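B- and T-lymphocyte attenuator (Mus musculus, PDB 1XAU) is an inhibitory lymphocyte receptor that binds the herpesvirus entry mediator TNFRSF14 through its extracellular immunoglobulin domain and dampens antigen receptor signalling via SHP-1 and SHP-2. Local coordinates at residues L16-W27 / I105-R115. Numbering follows the deposited sequence.
Sequences LNIKRNSKHSAW and INSHSVTIHVR. With CD (cadmium ion), chain C; CD (cadmium ion), chain B.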
loop_
_atom_site.group_PDB
_atom_site.type_symbol
_atom_site.label_atom_id
_atom_site.label_comp_id
_atom_site.label_asym_id
_atom_site.label_seq_id
_atom_site.Cartn_x
_atom_site.Cartn_y
_atom_site.Cartn_z
ATOM N N LEU A 16 -5.095 -8.144 -5.222
ATOM C CA LEU A 16 -4.317 -7.313 -4.253
ATOM C C LEU A 16 -4.916 -7.769 -2.915
ATOM O O LEU A 16 -6.135 -7.644 -2.669
ATOM C CB LEU A 16 -4.596 -5.833 -4.542
ATOM C CG LEU A 16 -4.206 -5.391 -5.930
ATOM C CD1 LEU A 16 -4.447 -3.869 -6.062
ATOM C CD2 LEU A 16 -2.727 -5.695 -6.219
ATOM N N ASN A 17 -4.051 -8.348 -2.084
ATOM C CA ASN A 17 -4.482 -9.026 -0.899
ATOM C C ASN A 17 -4.207 -8.468 0.501
ATOM O O ASN A 17 -3.819 -9.194 1.401
ATOM C CB ASN A 17 -4.010 -10.486 -1.004
ATOM C CG ASN A 17 -4.770 -11.278 -2.105
ATOM O OD1 ASN A 17 -5.885 -10.925 -2.463
ATOM N ND2 ASN A 17 -4.178 -12.371 -2.605
ATOM N N ILE A 18 -4.407 -7.174 0.682
ATOM C CA ILE A 18 -4.300 -6.607 2.029
ATOM C C ILE A 18 -5.526 -7.252 2.733
ATOM O O ILE A 18 -6.590 -7.337 2.114
ATOM C CB ILE A 18 -4.501 -5.095 1.928
ATOM C CG1 ILE A 18 -3.236 -4.483 1.328
ATOM C CG2 ILE A 18 -4.866 -4.454 3.320
ATOM C CD1 ILE A 18 -3.352 -2.953 1.121
ATOM N N LYS A 19 -5.388 -7.687 3.980
ATOM C CA LYS A 19 -6.545 -8.258 4.699
ATOM C C LYS A 19 -7.584 -7.224 5.025
ATOM O O LYS A 19 -7.235 -6.085 5.344
ATOM C CB LYS A 19 -6.091 -8.898 6.007
ATOM C CG LYS A 19 -5.658 -10.352 5.822
ATOM C CD LYS A 19 -5.279 -10.988 7.180
ATOM C CE LYS A 19 -6.380 -11.942 7.662
ATOM N NZ LYS A 19 -6.710 -13.027 6.606
ATOM N N ARG A 20 -8.852 -7.626 4.993
ATOM C CA ARG A 20 -9.954 -6.713 5.300
ATOM C C ARG A 20 -9.812 -6.183 6.718
ATOM O O ARG A 20 -9.343 -6.881 7.578
ATOM C CB ARG A 20 -11.289 -7.442 5.184
ATOM C CG ARG A 20 -12.484 -6.521 5.003
ATOM C CD ARG A 20 -13.785 -7.335 5.222
ATOM N NE ARG A 20 -14.603 -7.454 4.015
ATOM C CZ ARG A 20 -15.092 -6.422 3.320
ATOM N NH1 ARG A 20 -14.836 -5.173 3.723
ATOM N NH2 ARG A 20 -15.804 -6.634 2.198
ATOM N N ASN A 21 -10.157 -4.939 6.949
ATOM C CA ASN A 21 -10.091 -4.450 8.330
ATOM C C ASN A 21 -8.668 -4.406 8.866
ATOM O O ASN A 21 -8.471 -4.502 10.050
ATOM C CB ASN A 21 -10.955 -5.418 9.153
ATOM C CG ASN A 21 -10.942 -5.138 10.645
ATOM O OD1 ASN A 21 -11.201 -3.983 11.089
ATOM N ND2 ASN A 21 -10.663 -6.207 11.459
ATOM N N SER A 22 -7.657 -4.321 8.009
ATOM C CA SER A 22 -6.275 -4.256 8.518
ATOM C C SER A 22 -6.021 -2.928 9.261
ATOM O O SER A 22 -6.410 -1.872 8.747
ATOM C CB SER A 22 -5.337 -4.404 7.325
ATOM O OG SER A 22 -4.056 -4.540 7.825
ATOM N N LYS A 23 -5.389 -2.935 10.442
ATOM C CA LYS A 23 -5.159 -1.656 11.177
ATOM C C LYS A 23 -3.826 -1.801 11.907
ATOM O O LYS A 23 -3.570 -2.899 12.449
ATOM C CB LYS A 23 -6.258 -1.453 12.244
ATOM C CG LYS A 23 -7.663 -1.359 11.571
ATOM C CD LYS A 23 -8.854 -1.637 12.559
ATOM C CE LYS A 23 -8.704 -3.026 13.242
ATOM N NZ LYS A 23 -10.013 -3.768 13.637
ATOM N N HIS A 24 -2.994 -0.748 11.894
ATOM C CA HIS A 24 -1.721 -0.777 12.589
ATOM C C HIS A 24 -1.401 0.567 13.192
ATOM O O HIS A 24 -1.842 1.594 12.687
ATOM C CB HIS A 24 -0.537 -1.205 11.630
ATOM C CG HIS A 24 -0.597 -2.649 11.250
ATOM N ND1 HIS A 24 -0.256 -3.643 12.136
ATOM C CD2 HIS A 24 -1.107 -3.269 10.149
ATOM C CE1 HIS A 24 -0.550 -4.823 11.604
ATOM N NE2 HIS A 24 -1.061 -4.620 10.398
ATOM N N SER A 25 -0.615 0.571 14.268
ATOM C CA SER A 25 -0.223 1.827 14.874
ATOM C C SER A 25 1.327 1.959 14.715
ATOM O O SER A 25 2.043 0.985 14.662
ATOM C CB SER A 25 -0.615 1.872 16.374
ATOM O OG SER A 25 -2.051 1.863 16.544
ATOM N N ALA A 26 1.813 3.176 14.684
ATOM C CA ALA A 26 3.210 3.437 14.503
ATOM C C ALA A 26 3.517 4.658 15.416
ATOM O O ALA A 26 2.590 5.307 15.970
ATOM C CB ALA A 26 3.458 3.807 13.061
ATOM N N TRP A 27 4.798 4.953 15.572
ATOM C CA TRP A 27 5.225 6.090 16.397
ATOM C C TRP A 27 5.873 7.092 15.480
ATOM O O TRP A 27 6.656 6.711 14.611
ATOM C CB TRP A 27 6.316 5.652 17.394
ATOM C CG TRP A 27 5.785 4.710 18.439
ATOM C CD1 TRP A 27 5.894 3.365 18.453
ATOM C CD2 TRP A 27 4.953 5.064 19.544
ATOM N NE1 TRP A 27 5.168 2.833 19.511
ATOM C CE2 TRP A 27 4.583 3.864 20.191
ATOM C CE3 TRP A 27 4.484 6.276 20.049
ATOM C CZ2 TRP A 27 3.756 3.842 21.333
ATOM C CZ3 TRP A 27 3.678 6.266 21.181
ATOM C CH2 TRP A 27 3.317 5.059 21.817
ATOM N N ILE A 105 -8.150 -2.940 -10.491
ATOM C CA ILE A 105 -8.229 -3.894 -9.435
ATOM C C ILE A 105 -7.907 -3.093 -8.168
ATOM O O ILE A 105 -6.968 -2.309 -8.183
ATOM C CB ILE A 105 -7.214 -5.014 -9.649
ATOM C CG1 ILE A 105 -7.553 -5.738 -10.977
ATOM C CG2 ILE A 105 -7.229 -5.933 -8.447
ATOM C CD1 ILE A 105 -6.489 -6.721 -11.414
ATOM N N ASN A 106 -8.655 -3.304 -7.098
ATOM C CA ASN A 106 -8.424 -2.548 -5.858
ATOM C C ASN A 106 -8.196 -3.482 -4.685
ATOM O O ASN A 106 -8.368 -4.711 -4.802
ATOM C CB ASN A 106 -9.623 -1.651 -5.565
ATOM C CG ASN A 106 -9.722 -0.453 -6.536
ATOM O OD1 ASN A 106 -10.667 -0.366 -7.279
ATOM N ND2 ASN A 106 -8.749 0.451 -6.518
ATOM N N SER A 107 -7.820 -2.922 -3.542
ATOM C CA SER A 107 -7.576 -3.764 -2.389
ATOM C C SER A 107 -8.392 -3.226 -1.268
ATOM O O SER A 107 -8.954 -2.159 -1.370
ATOM C CB SER A 107 -6.112 -3.683 -1.874
ATOM O OG SER A 107 -5.800 -2.349 -1.415
ATOM N N HIS A 108 -8.372 -3.964 -0.168
ATOM C CA HIS A 108 -8.994 -3.500 1.025
ATOM C C HIS A 108 -8.008 -2.424 1.606
ATOM O O HIS A 108 -6.835 -2.347 1.193
ATOM C CB HIS A 108 -9.115 -4.668 2.007
ATOM C CG HIS A 108 -10.203 -5.634 1.628
ATOM N ND1 HIS A 108 -11.489 -5.194 1.409
ATOM C CD2 HIS A 108 -10.197 -6.961 1.332
ATOM C CE1 HIS A 108 -12.238 -6.205 0.991
ATOM N NE2 HIS A 108 -11.480 -7.283 0.937
ATOM N N SER A 109 -8.474 -1.635 2.574
ATOM C CA SER A 109 -7.639 -0.579 3.116
ATOM C C SER A 109 -6.923 -1.027 4.396
ATOM O O SER A 109 -7.344 -1.990 5.078
ATOM C CB SER A 109 -8.523 0.650 3.461
ATOM O OG SER A 109 -9.490 0.245 4.417
ATOM N N VAL A 110 -5.817 -0.354 4.681
ATOM C CA VAL A 110 -5.082 -0.536 5.947
ATOM C C VAL A 110 -5.121 0.834 6.593
ATOM O O VAL A 110 -4.809 1.845 5.952
ATOM C CB VAL A 110 -3.614 -1.090 5.757
ATOM C CG1 VAL A 110 -2.910 -0.413 4.648
ATOM C CG2 VAL A 110 -2.827 -0.981 7.064
ATOM N N THR A 111 -5.502 0.895 7.867
ATOM C CA THR A 111 -5.599 2.195 8.547
ATOM C C THR A 111 -4.379 2.293 9.438
ATOM O O THR A 111 -4.117 1.340 10.203
ATOM C CB THR A 111 -6.824 2.158 9.487
ATOM O OG1 THR A 111 -7.980 2.076 8.663
ATOM C CG2 THR A 111 -6.930 3.407 10.347
ATOM N N ILE A 112 -3.636 3.400 9.346
ATOM C CA ILE A 112 -2.437 3.569 10.198
ATOM C C ILE A 112 -2.741 4.686 11.176
ATOM O O ILE A 112 -3.225 5.752 10.785
ATOM C CB ILE A 112 -1.210 4.025 9.327
ATOM C CG1 ILE A 112 -0.996 2.948 8.253
ATOM C CG2 ILE A 112 0.060 4.274 10.223
ATOM C CD1 ILE A 112 -0.962 1.537 8.858
ATOM N N HIS A 113 -2.442 4.467 12.433
ATOM C CA HIS A 113 -2.683 5.501 13.402
ATOM C C HIS A 113 -1.269 5.826 13.912
ATOM O O HIS A 113 -0.594 4.933 14.367
ATOM C CB HIS A 113 -3.534 4.951 14.542
ATOM C CG HIS A 113 -3.532 5.826 15.752
ATOM N ND1 HIS A 113 -3.856 7.159 15.705
ATOM C CD2 HIS A 113 -3.204 5.568 17.033
ATOM C CE1 HIS A 113 -3.712 7.702 16.895
ATOM N NE2 HIS A 113 -3.321 6.752 17.726
ATOM N N VAL A 114 -0.861 7.083 13.844
ATOM C CA VAL A 114 0.503 7.472 14.264
ATOM C C VAL A 114 0.435 8.216 15.595
ATOM O O VAL A 114 -0.301 9.212 15.729
ATOM C CB VAL A 114 1.105 8.361 13.207
ATOM C CG1 VAL A 114 2.600 8.695 13.581
ATOM C CG2 VAL A 114 1.084 7.634 11.804
ATOM N N ARG A 115 1.154 7.694 16.568
ATOM C CA ARG A 115 1.225 8.254 17.952
ATOM C C ARG A 115 2.471 9.129 18.170
ATOM O O ARG A 115 3.533 8.839 17.563
ATOM C CB ARG A 115 1.229 7.071 18.923
ATOM C CG ARG A 115 0.161 6.005 18.649
ATOM C CD ARG A 115 0.529 4.634 19.354
ATOM N NE ARG A 115 1.477 3.846 18.556
ATOM C CZ ARG A 115 1.713 2.544 18.723
ATOM N NH1 ARG A 115 1.057 1.868 19.677
ATOM N NH2 ARG A 115 2.611 1.901 17.930
HETATM CD CD CD C . 0.900 -3.443 14.094
HETATM CD CD CD B . -11.855 -9.447 0.308
HETATM O O HOH W 1 -7.129 -6.463 -0.461
HETATM O O HOH W 2 -7.810 -7.505 -5.608
HETATM O O HOH W 3 -10.352 -2.730 4.789
HETATM O O HOH W 4 -8.501 -0.580 7.543
HETATM O O HOH W 5 -13.882 -8.460 -1.082
HETATM O O HOH W 6 -13.300 -9.768 1.914
HETATM O O HOH W 7 -12.774 -11.703 0.381
HETATM O O HOH W 8 -10.654 -10.236 1.379
HETATM O O HOH W 9 -0.199 -5.264 15.007
#
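Lys23 pairs with Thr111, and Ser25 with His113, where the edge strand 22-26 runs parallel to 110-114 in the beta sandwich of this immunoglobulin ectodomain. In the Ig fold this is the parallel pairing of the first strand's second half with the last strand. The first half, at 15-16, joins the other sheet beside 32-39. Four backbone bonds zip the strands, from Thr111 N to Ser22 O through Ala26 N to His113 O.

Arg115 covers the C-terminal end of this strand pair. Arg115 CB lies 3.4 Å from Trp27 CZ3, and its CG passes 3.7 Å from Ala26 O. CD then sits over the six-membered ring of Trp27, a CH-pi contact. A bend at chi3 (-82°) carries the guanidinium between Ser25 CB and the indole, and Arg115 NE donates to Ala26 O at 3.2 Å, from above the carbonyl plane. Arg115 N reaches the same oxygen from the opposite face. Ser25 CB packs 3.4 Å from Arg115 CZ on one face, and the indole stacks on the other, planes 10° apart. Arg115 NH1 lies 3.7 Å from both Ser25 CB and Trp27 CZ2. NH2 ends near Trp27 NE1, but both are donors.

In the loop that leads into 22-26, Ile18 CD1 packs 3.5 Å from His108 O. Water 1 bridges Leu16 O and Ile18 O to His108 N. Arg20 CG makes a CH-pi contact with the His108 ring, and its guanidinium, turned 44° from that ring, has His108 CE1 over its face. His24 ND1 shares one cadmium ion with a water and atoms from elsewhere; His108 NE2 binds a second at 2.3 Å, alongside waters.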